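PDB 6CL6: tail fiber protein from Pseudomonas aeruginosa, which forms the trimeric receptor-binding fiber of an R2 pyocin, a contractile injection system, and probably recognises the surface of the target bacterium. Local coordinates for residues G124-E129 with H172-S177; W149-T154 with A161-V166; Y182-A187 with E191-R196. All coordinates share one frame; numbering follows the deposited sequence. Where two conformers were deposited one is given.

Interaction 1 of 3, residues G124-E129 with H172-S177; sequences GSFTKE and HVYAAS
Where the linker leading out of strand 118-119 meets the mixed sheet that follows, Phe126 leans against Tyr174 and the backbone of strand 169-177, close to the meeting place of the three subunits. Phe126 is the one residue of 124-129 that reaches the strand, and it does so with the far end of its ring. Its CZ lies 3.6 Å from CD1 of Tyr174, and its CE2 comes within 4.0 Å of Tyr174 CE1, so one corner of the phenyl group bears on one side of the phenol. The centroids are 5.7 Å apart with the planes inclined at 34°, an oblique pairing that is neither a stack nor a T-shape. Tyr174 reaches back because its CG stands beside the backbone N, anti to the carbonyl carbon (chi1 -49°). The edge of the phenyl ring also meets a carbonyl: Val173 O sits near the ring plane, 3.6 Å from CZ, where the weakly positive C-H rim would probably suit an oxygen.

Here the loop between strands 118-119 and 132-133 joins the antiparallel sheet that precedes it to the mixed sheet, running alongside its copies in the other two subunits. Tyr174 meets His172 of the second subunit edge-to-face, while Phe126 packs on Thr127 of that same subunit. Beyond Phe126 the chain turns, with Thr127 OG1 donating to Glu129 O over 2.6 Å. Lys128 NZ makes a salt bridge to Asp131 of the third subunit.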
loop_
_atom_site.group_PDB
_atom_site.type_symbol
_atom_site.label_atom_id
_atom_site.label_comp_id
_atom_site.label_asym_id
_atom_site.label_seq_id
_atom_site.Cartn_x
_atom_site.Cartn_y
_atom_site.Cartn_z
ATOM N N GLY A 124 12.663 -10.917 48.831
ATOM C CA GLY A 124 11.431 -11.554 48.459
ATOM C C GLY A 124 10.522 -10.727 47.564
ATOM O O GLY A 124 9.373 -11.106 47.308
ATOM N N SER A 125 10.995 -9.601 47.077
ATOM C CA SER A 125 10.151 -8.664 46.349
ATOM C C SER A 125 10.799 -8.273 45.027
ATOM O O SER A 125 11.965 -8.568 44.759
ATOM C CB SER A 125 9.901 -7.396 47.194
ATOM O OG SER A 125 11.029 -6.524 47.119
ATOM N N PHE A 126 10.014 -7.582 44.209
ATOM C CA PHE A 126 10.541 -6.854 43.058
ATOM C C PHE A 126 11.190 -5.578 43.576
ATOM O O PHE A 126 10.511 -4.726 44.168
ATOM C CB PHE A 126 9.419 -6.538 42.062
ATOM C CG PHE A 126 9.065 -7.684 41.181
ATOM C CD1 PHE A 126 8.165 -8.635 41.590
ATOM C CD2 PHE A 126 9.653 -7.820 39.934
ATOM C CE1 PHE A 126 7.850 -9.707 40.778
ATOM C CE2 PHE A 126 9.343 -8.891 39.135
ATOM C CZ PHE A 126 8.436 -9.831 39.565
ATOM N N THR A 127 12.490 -5.435 43.360
ATOM C CA THR A 127 13.255 -4.401 44.037
ATOM C C THR A 127 13.509 -3.227 43.110
ATOM O O THR A 127 13.451 -3.343 41.887
ATOM C CB THR A 127 14.581 -4.959 44.562
ATOM O OG1 THR A 127 15.280 -5.673 43.551
ATOM C CG2 THR A 127 14.353 -5.901 45.745
ATOM N N LYS A 128 13.794 -2.063 43.719
ATOM C CA LYS A 128 14.049 -0.873 42.932
ATOM C C LYS A 128 15.418 -0.889 42.264
ATOM O O LYS A 128 15.595 -0.241 41.215
ATOM C CB LYS A 128 13.855 0.351 43.820
ATOM C CG LYS A 128 12.366 0.736 43.889
ATOM C CD LYS A 128 12.106 1.942 44.747
ATOM C CE LYS A 128 10.655 2.384 44.588
ATOM N NZ LYS A 128 10.367 3.555 45.437
ATOM N N GLU A 129 16.357 -1.654 42.803
ATOM C CA GLU A 129 17.569 -2.014 42.101
ATOM C C GLU A 129 17.349 -3.349 41.394
ATOM O O GLU A 129 16.662 -4.218 41.906
ATOM C CB GLU A 129 18.760 -2.112 43.049
ATOM C CG GLU A 129 19.153 -0.758 43.639
ATOM C CD GLU A 129 20.403 -0.863 44.513
ATOM O OE1 GLU A 129 20.571 -1.901 45.197
ATOM O OE2 GLU A 129 21.219 0.083 44.500
ATOM N N HIS A 172 12.385 -8.940 32.332
ATOM C CA HIS A 172 11.517 -9.192 33.475
ATOM C C HIS A 172 11.120 -10.660 33.517
ATOM O O HIS A 172 10.817 -11.261 32.479
ATOM C CB HIS A 172 10.234 -8.361 33.438
ATOM C CG HIS A 172 10.361 -7.006 34.036
ATOM N ND1 HIS A 172 10.778 -5.914 33.315
ATOM C CD2 HIS A 172 10.103 -6.553 35.290
ATOM C CE1 HIS A 172 10.773 -4.843 34.093
ATOM N NE2 HIS A 172 10.387 -5.210 35.300
ATOM N N VAL A 173 11.116 -11.238 34.710
ATOM C CA VAL A 173 10.625 -12.586 34.911
ATOM C C VAL A 173 9.504 -12.538 35.936
ATOM O O VAL A 173 9.713 -12.082 37.069
ATOM C CB VAL A 173 11.737 -13.533 35.370
ATOM C CG1 VAL A 173 11.183 -14.957 35.511
ATOM C CG2 VAL A 173 12.919 -13.497 34.453
ATOM N N TYR A 174 8.336 -13.038 35.560
ATOM C CA TYR A 174 7.199 -13.233 36.451
ATOM C C TYR A 174 6.970 -14.735 36.578
ATOM O O TYR A 174 6.247 -15.351 35.788
ATOM C CB TYR A 174 5.966 -12.502 35.959
ATOM C CG TYR A 174 6.239 -11.060 35.591
ATOM C CD1 TYR A 174 6.400 -10.083 36.566
ATOM C CD2 TYR A 174 6.308 -10.675 34.271
ATOM C CE1 TYR A 174 6.630 -8.793 36.242
ATOM C CE2 TYR A 174 6.539 -9.374 33.931
ATOM C CZ TYR A 174 6.704 -8.426 34.935
ATOM O OH TYR A 174 6.916 -7.119 34.631
ATOM N N ALA A 175 7.584 -15.314 37.622
ATOM C CA ALA A 175 7.510 -16.759 37.855
ATOM C C ALA A 175 6.206 -17.059 38.601
ATOM O O ALA A 175 6.165 -17.268 39.828
ATOM C CB ALA A 175 8.747 -17.231 38.600
ATOM N N ALA A 176 5.115 -17.057 37.841
ATOM C CA ALA A 176 3.793 -17.258 38.446
ATOM C C ALA A 176 3.713 -18.600 39.132
ATOM O O ALA A 176 3.249 -18.705 40.274
ATOM C CB ALA A 176 2.690 -17.141 37.402
ATOM N N SER A 177 4.156 -19.640 38.445
ATOM C CA SER A 177 4.246 -20.979 39.018
ATOM C C SER A 177 5.213 -21.780 38.143
ATOM O O SER A 177 5.650 -21.321 37.081
ATOM C CB SER A 177 2.883 -21.662 39.081
ATOM O OG SER A 177 2.474 -22.012 37.779
#

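Interaction 2 of 3, residues W149-T154 with A161-V166; sequences WSQSFT and ANYPIV. With EDO (1,2-ethanediol), chain K.
A single side-chain hydrogen bond links the two segments: Gln151 NE2 donates to Tyr163 OH over 2.9 Å, with an N-H...O angle of 162°. The phenol oxygen lies in the plane of the amide, whereas the amide and ring planes are turned 45° from each other. CG of Gln151 points away from the backbone N, and the chain then bends at chi2 (56°), which carries the amide round to the hydroxyl. The same NE2 also donates to Pro135 O. On the other side of the amide, OE1 takes the N-H of Phe153 on a lone pair at 3.0 Å and a further bond from Gln156 NE2. Phe153 is the N-cap residue of helix 154-159, which connects the two segments. At that helix start a 1,2-ethanediol, probably from the crystallisation liquor and also bonded to Tyr188 OH, accepts from Thr154 N through O1 at 2.8 Å; Thr154 OG1 is bonded to Ala168 N.

Apolar contact is slight. CG of Gln151 rests 4.0 Å from Tyr163 CE2, and further along Thr154 and Val166 cross at about a right angle, their methyls CG2 and CG1 4.0 Å apart. Thr154 CG2 also packs at van der Waals distance, 3.6 Å, on the carbonyl oxygen Val166 O.

With both ends of its amide engaged, buried Gln151 has its flip state settled, and this one polar group ties the end of strand 147-151 to the helix and to the loop that follows it.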
loop_
_atom_site.group_PDB
_atom_site.type_symbol
_atom_site.label_atom_id
_atom_site.label_comp_id
_atom_site.label_asym_id
_atom_site.label_seq_id
_atom_site.Cartn_x
_atom_site.Cartn_y
_atom_site.Cartn_z
ATOM N N TRP A 149 16.346 -8.089 35.413
ATOM C CA TRP A 149 17.769 -8.143 35.151
ATOM C C TRP A 149 18.102 -7.284 33.936
ATOM O O TRP A 149 17.294 -7.142 33.011
ATOM C CB TRP A 149 18.245 -9.585 34.912
ATOM C CG TRP A 149 18.302 -10.428 36.100
ATOM C CD1 TRP A 149 19.397 -10.709 36.851
ATOM C CD2 TRP A 149 17.214 -11.148 36.695
ATOM N NE1 TRP A 149 19.052 -11.547 37.877
ATOM C CE2 TRP A 149 17.713 -11.812 37.812
ATOM C CE3 TRP A 149 15.870 -11.294 36.387
ATOM C CZ2 TRP A 149 16.901 -12.617 38.636
ATOM C CZ3 TRP A 149 15.065 -12.067 37.197
ATOM C CH2 TRP A 149 15.583 -12.711 38.321
ATOM N N SER A 150 19.320 -6.759 33.931
ATOM C CA SER A 150 19.783 -5.869 32.888
ATOM C C SER A 150 20.913 -6.498 32.102
ATOM O O SER A 150 21.901 -6.950 32.681
ATOM C CB SER A 150 20.283 -4.537 33.478
ATOM O OG SER A 150 20.653 -3.637 32.477
ATOM N N GLN A 151 20.782 -6.497 30.782
ATOM C CA GLN A 151 21.876 -6.854 29.891
ATOM C C GLN A 151 22.391 -5.550 29.306
ATOM O O GLN A 151 21.718 -4.916 28.474
ATOM C CB GLN A 151 21.437 -7.823 28.791
ATOM C CG GLN A 151 22.525 -8.130 27.761
ATOM C CD GLN A 151 23.807 -8.671 28.406
ATOM O OE1 GLN A 151 24.768 -7.940 28.631
ATOM N NE2 GLN A 151 23.804 -9.963 28.725
ATOM N N SER A 152 23.559 -5.140 29.755
ATOM C CA SER A 152 24.136 -3.867 29.346
ATOM C C SER A 152 24.976 -3.968 28.091
ATOM O O SER A 152 25.471 -2.947 27.616
ATOM C CB SER A 152 24.938 -3.298 30.508
ATOM O OG SER A 152 24.080 -3.102 31.628
ATOM N N PHE A 153 25.142 -5.162 27.524
ATOM C CA PHE A 153 26.061 -5.347 26.411
ATOM C C PHE A 153 25.399 -6.149 25.303
ATOM O O PHE A 153 25.053 -7.307 25.495
ATOM C CB PHE A 153 27.345 -6.054 26.875
ATOM C CG PHE A 153 28.157 -5.259 27.843
ATOM C CD1 PHE A 153 27.907 -5.343 29.197
ATOM C CD2 PHE A 153 29.176 -4.407 27.383
ATOM C CE1 PHE A 153 28.651 -4.607 30.106
ATOM C CE2 PHE A 153 29.916 -3.654 28.274
ATOM C CZ PHE A 153 29.652 -3.754 29.644
ATOM N N THR A 154 25.239 -5.533 24.139
ATOM C CA THR A 154 24.713 -6.267 22.996
ATOM C C THR A 154 25.547 -7.507 22.689
ATOM O O THR A 154 24.996 -8.549 22.353
ATOM C CB THR A 154 24.625 -5.323 21.799
ATOM O OG1 THR A 154 23.503 -4.437 21.998
ATOM C CG2 THR A 154 24.450 -6.076 20.499
ATOM N N ALA A 161 21.882 -17.173 24.903
ATOM C CA ALA A 161 20.928 -18.002 24.208
ATOM C C ALA A 161 19.528 -17.581 24.595
ATOM O O ALA A 161 19.287 -17.123 25.719
ATOM C CB ALA A 161 21.119 -19.481 24.503
ATOM N N ASN A 162 18.612 -17.701 23.623
ATOM C CA ASN A 162 17.177 -17.430 23.808
ATOM C C ASN A 162 16.870 -15.981 24.150
ATOM O O ASN A 162 15.793 -15.676 24.668
ATOM C CB ASN A 162 16.600 -18.391 24.855
ATOM C CG ASN A 162 16.397 -19.789 24.294
ATOM O OD1 ASN A 162 15.562 -19.989 23.416
ATOM N ND2 ASN A 162 17.182 -20.744 24.766
ATOM N N TYR A 163 17.773 -15.078 23.846
ATOM C CA TYR A 163 17.426 -13.666 23.763
ATOM C C TYR A 163 16.525 -13.482 22.540
ATOM O O TYR A 163 16.723 -14.155 21.519
ATOM C CB TYR A 163 18.664 -12.793 23.624
ATOM C CG TYR A 163 19.489 -12.601 24.884
ATOM C CD1 TYR A 163 20.310 -13.615 25.353
ATOM C CD2 TYR A 163 19.446 -11.403 25.584
ATOM C CE1 TYR A 163 21.080 -13.432 26.487
ATOM C CE2 TYR A 163 20.214 -11.208 26.727
ATOM C CZ TYR A 163 21.031 -12.235 27.166
ATOM O OH TYR A 163 21.814 -12.052 28.300
ATOM N N PRO A 164 15.516 -12.613 22.616
ATOM C CA PRO A 164 14.630 -12.436 21.457
ATOM C C PRO A 164 15.239 -11.630 20.341
ATOM O O PRO A 164 14.755 -11.692 19.204
ATOM C CB PRO A 164 13.407 -11.714 22.046
ATOM C CG PRO A 164 13.943 -10.955 23.219
ATOM C CD PRO A 164 15.089 -11.821 23.774
ATOM N N ILE A 165 16.278 -10.863 20.641
ATOM C CA ILE A 165 16.947 -9.978 19.689
ATOM C C ILE A 165 18.356 -9.805 20.233
ATOM O O ILE A 165 18.584 -9.870 21.452
ATOM C CB ILE A 165 16.193 -8.632 19.562
ATOM C CG1 ILE A 165 16.783 -7.755 18.469
ATOM C CG2 ILE A 165 16.218 -7.885 20.928
ATOM C CD1 ILE A 165 16.410 -8.249 17.063
ATOM N N VAL A 166 19.309 -9.630 19.343
ATOM C CA VAL A 166 20.688 -9.388 19.778
ATOM C C VAL A 166 20.826 -7.916 20.114
ATOM O O VAL A 166 21.217 -7.104 19.262
ATOM C CB VAL A 166 21.707 -9.849 18.731
ATOM C CG1 VAL A 166 23.140 -9.571 19.204
ATOM C CG2 VAL A 166 21.522 -11.331 18.476
HETATM C C1 EDO K . 24.881 -1.805 24.412
HETATM O O1 EDO K . 25.747 -2.803 23.839
HETATM C C2 EDO K . 25.508 -0.443 24.192
HETATM O O2 EDO K . 25.560 -0.197 22.770
#

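Interaction 3 of 3, residues Y182-A187 with E191-R196; sequences YQTYQA and ESFYFR
Gln183 and Arg196 form a hydrogen-bonded pair of the antiparallel beta hairpin of strands 180-187 and 193-199: Gln183 N to Arg196 O at 2.9 Å and Arg196 N to Gln183 O at 3.0 Å. Tyr185 and Tyr194 make the second such pair, and Ala187 N to Ser192 O, 3.2 Å, extends the pairing toward the turn.

Among the side chains, the polar grip is on the face carrying Gln183, Tyr185, Tyr194 and Arg196. Gln183 and Arg196 run side by side in the same direction, and the guanidinium meets the amide side-on: Arg196 NE at 2.8 Å and NH2 at 2.9 Å both donate to Gln183 OE1. That oxygen lies in the guanidinium plane, although both donors approach it from one face of the amide, whose plane is turned 36° from the guanidinium. Two bonds on one oxygen, with Gln183 NE2 held by Met143 O and Leu140 O, fix the amide's rotation. Arg196 NH2 also makes a salt bridge to Asp141 OD1. Near the turn, Tyr194 OH donates to the syn lone pair of Glu191 OE1.

On the other face the contact is mainly van der Waals, through Phe193. With CG opposite the backbone N (chi1 -169°), its ring is laid across the neighbouring strand between Thr184 and Gln186; CE1 is 3.9 Å from Thr184 CB and CD2 3.7 Å from Gln186 CB. Tyr185 O sits over one face of this ring, offset toward the rim.

The hairpin lies inside the mixed sheet, strand 180-187 bonded on its other side to strand 169-177, and strand 193-199 to strand 202-208, whose Trp203 makes a cation-pi contact with Arg196.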
loop_
_atom_site.group_PDB
_atom_site.type_symbol
_atom_site.label_atom_id
_atom_site.label_comp_id
_atom_site.label_asym_id
_atom_site.label_seq_id
_atom_site.Cartn_x
_atom_site.Cartn_y
_atom_site.Cartn_z
ATOM N N TYR A 182 6.561 -16.437 33.052
ATOM C CA TYR A 182 6.426 -15.380 32.033
ATOM C C TYR A 182 7.704 -14.537 32.003
ATOM O O TYR A 182 8.306 -14.275 33.059
ATOM C CB TYR A 182 5.217 -14.505 32.357
ATOM C CG TYR A 182 3.894 -15.219 32.242
ATOM C CD1 TYR A 182 3.371 -15.974 33.286
ATOM C CD2 TYR A 182 3.148 -15.132 31.070
ATOM C CE1 TYR A 182 2.177 -16.629 33.170
ATOM C CE2 TYR A 182 1.928 -15.770 30.958
ATOM C CZ TYR A 182 1.458 -16.525 31.985
ATOM O OH TYR A 182 0.247 -17.174 31.878
ATOM N N GLN A 183 8.099 -14.110 30.811
ATOM C CA GLN A 183 9.198 -13.177 30.615
ATOM C C GLN A 183 8.781 -12.068 29.646
ATOM O O GLN A 183 8.017 -12.294 28.709
ATOM C CB GLN A 183 10.462 -13.878 30.062
ATOM C CG GLN A 183 10.984 -15.010 30.927
ATOM C CD GLN A 183 12.226 -15.640 30.374
ATOM O OE1 GLN A 183 12.385 -15.739 29.145
ATOM N NE2 GLN A 183 13.137 -16.068 31.269
ATOM N N THR A 184 9.347 -10.891 29.854
ATOM C CA THR A 184 9.332 -9.803 28.888
ATOM C C THR A 184 10.749 -9.267 28.720
ATOM O O THR A 184 11.590 -9.408 29.610
ATOM C CB THR A 184 8.433 -8.631 29.297
ATOM O OG1 THR A 184 9.009 -7.951 30.428
ATOM C CG2 THR A 184 7.074 -9.127 29.613
ATOM N N TYR A 185 11.006 -8.673 27.546
ATOM C CA TYR A 185 12.325 -8.131 27.196
ATOM C C TYR A 185 12.107 -6.840 26.441
ATOM O O TYR A 185 11.414 -6.825 25.411
ATOM C CB TYR A 185 13.118 -9.091 26.333
ATOM C CG TYR A 185 14.619 -8.805 26.274
ATOM C CD1 TYR A 185 15.447 -9.168 27.347
ATOM C CD2 TYR A 185 15.195 -8.159 25.199
ATOM C CE1 TYR A 185 16.810 -8.919 27.328
ATOM C CE2 TYR A 185 16.595 -7.909 25.162
ATOM C CZ TYR A 185 17.383 -8.308 26.258
ATOM O OH TYR A 185 18.730 -8.078 26.302
ATOM N N GLN A 186 12.683 -5.775 26.955
ATOM C CA GLN A 186 12.611 -4.445 26.349
ATOM C C GLN A 186 14.007 -4.082 25.852
ATOM O O GLN A 186 14.937 -3.894 26.648
ATOM C CB GLN A 186 12.076 -3.442 27.368
ATOM C CG GLN A 186 12.030 -2.001 26.860
ATOM C CD GLN A 186 11.533 -1.017 27.908
ATOM O OE1 GLN A 186 11.028 -1.394 28.976
ATOM N NE2 GLN A 186 11.683 0.256 27.607
ATOM N N ALA A 187 14.148 -3.973 24.543
ATOM C CA ALA A 187 15.440 -3.646 23.943
ATOM C C ALA A 187 15.840 -2.215 24.280
ATOM O O ALA A 187 15.013 -1.305 24.273
ATOM C CB ALA A 187 15.375 -3.836 22.439
ATOM N N GLU A 191 14.336 -1.453 19.718
ATOM C CA GLU A 191 14.169 -2.337 18.572
ATOM C C GLU A 191 12.788 -2.949 18.610
ATOM O O GLU A 191 12.076 -2.939 17.621
ATOM C CB GLU A 191 15.251 -3.428 18.551
ATOM C CG GLU A 191 15.225 -4.276 17.275
ATOM C CD GLU A 191 14.194 -5.404 17.322
ATOM O OE1 GLU A 191 13.967 -5.968 18.417
ATOM O OE2 GLU A 191 13.634 -5.753 16.266
ATOM N N SER A 192 12.399 -3.471 19.760
ATOM C CA SER A 192 11.004 -3.746 20.093
ATOM C C SER A 192 10.918 -4.199 21.550
ATOM O O SER A 192 11.868 -4.038 22.317
ATOM C CB SER A 192 10.378 -4.787 19.171
ATOM O OG SER A 192 8.967 -4.711 19.320
ATOM N N PHE A 193 9.746 -4.705 21.911
ATOM C CA PHE A 193 9.353 -5.194 23.235
ATOM C C PHE A 193 8.802 -6.583 22.979
ATOM O O PHE A 193 8.015 -6.766 22.037
ATOM C CB PHE A 193 8.310 -4.256 23.858
ATOM C CG PHE A 193 8.020 -4.510 25.321
ATOM C CD1 PHE A 193 7.259 -5.575 25.735
ATOM C CD2 PHE A 193 8.500 -3.615 26.280
ATOM C CE1 PHE A 193 7.013 -5.779 27.105
ATOM C CE2 PHE A 193 8.232 -3.810 27.617
ATOM C CZ PHE A 193 7.481 -4.890 28.016
ATOM N N TYR A 194 9.288 -7.580 23.732
ATOM C CA TYR A 194 8.995 -8.979 23.482
ATOM C C TYR A 194 8.417 -9.666 24.703
ATOM O O TYR A 194 8.749 -9.300 25.829
ATOM C CB TYR A 194 10.264 -9.760 23.123
ATOM C CG TYR A 194 10.933 -9.323 21.827
ATOM C CD1 TYR A 194 11.743 -8.186 21.784
ATOM C CD2 TYR A 194 10.766 -10.035 20.689
ATOM C CE1 TYR A 194 12.337 -7.803 20.635
ATOM C CE2 TYR A 194 11.380 -9.668 19.518
ATOM C CZ TYR A 194 12.160 -8.551 19.493
ATOM O OH TYR A 194 12.783 -8.175 18.311
ATOM N N PHE A 195 7.631 -10.727 24.472
ATOM C CA PHE A 195 7.136 -11.496 25.603
ATOM C C PHE A 195 7.014 -12.986 25.257
ATOM O O PHE A 195 6.813 -13.373 24.105
ATOM C CB PHE A 195 5.812 -10.908 26.130
ATOM C CG PHE A 195 4.751 -10.821 25.123
ATOM C CD1 PHE A 195 4.659 -9.725 24.276
ATOM C CD2 PHE A 195 3.808 -11.841 25.002
ATOM C CE1 PHE A 195 3.644 -9.667 23.294
ATOM C CE2 PHE A 195 2.794 -11.785 24.052
ATOM C CZ PHE A 195 2.714 -10.698 23.187
ATOM N N ARG A 196 7.149 -13.828 26.278
ATOM C CA ARG A 196 6.962 -15.259 26.108
ATOM C C ARG A 196 6.662 -15.877 27.471
ATOM O O ARG A 196 6.737 -15.220 28.522
ATOM C CB ARG A 196 8.175 -15.938 25.455
ATOM C CG ARG A 196 9.373 -16.121 26.389
ATOM C CD ARG A 196 10.540 -16.876 25.755
ATOM N NE ARG A 196 11.658 -16.991 26.706
ATOM C CZ ARG A 196 12.618 -17.902 26.648
ATOM N NH1 ARG A 196 12.640 -18.809 25.671
ATOM N NH2 ARG A 196 13.573 -17.927 27.581
#

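How the interactions relate
All three contacts reach one mixed sheet, in which strands 147-151, 169-177, 180-187 and 193-199 are consecutive neighbours. Along the chain, interaction 2 falls between the two segments of interaction 1, and interaction 3 follows both. Interactions 1 and 3 have centres about 15 Å apart and share a strand boundary, with probable hydrogen bonds from His172 N to Thr184 O and from Tyr174 N to Tyr182 O. Centres of 2 and 3 are about 10 Å apart, Pro164 packing on Tyr185 and Tyr194. Interactions 1 and 2, about 18 Å apart, meet through Val173 and Trp149. Each also touches the third subunit, so the sheet is built into the trimer.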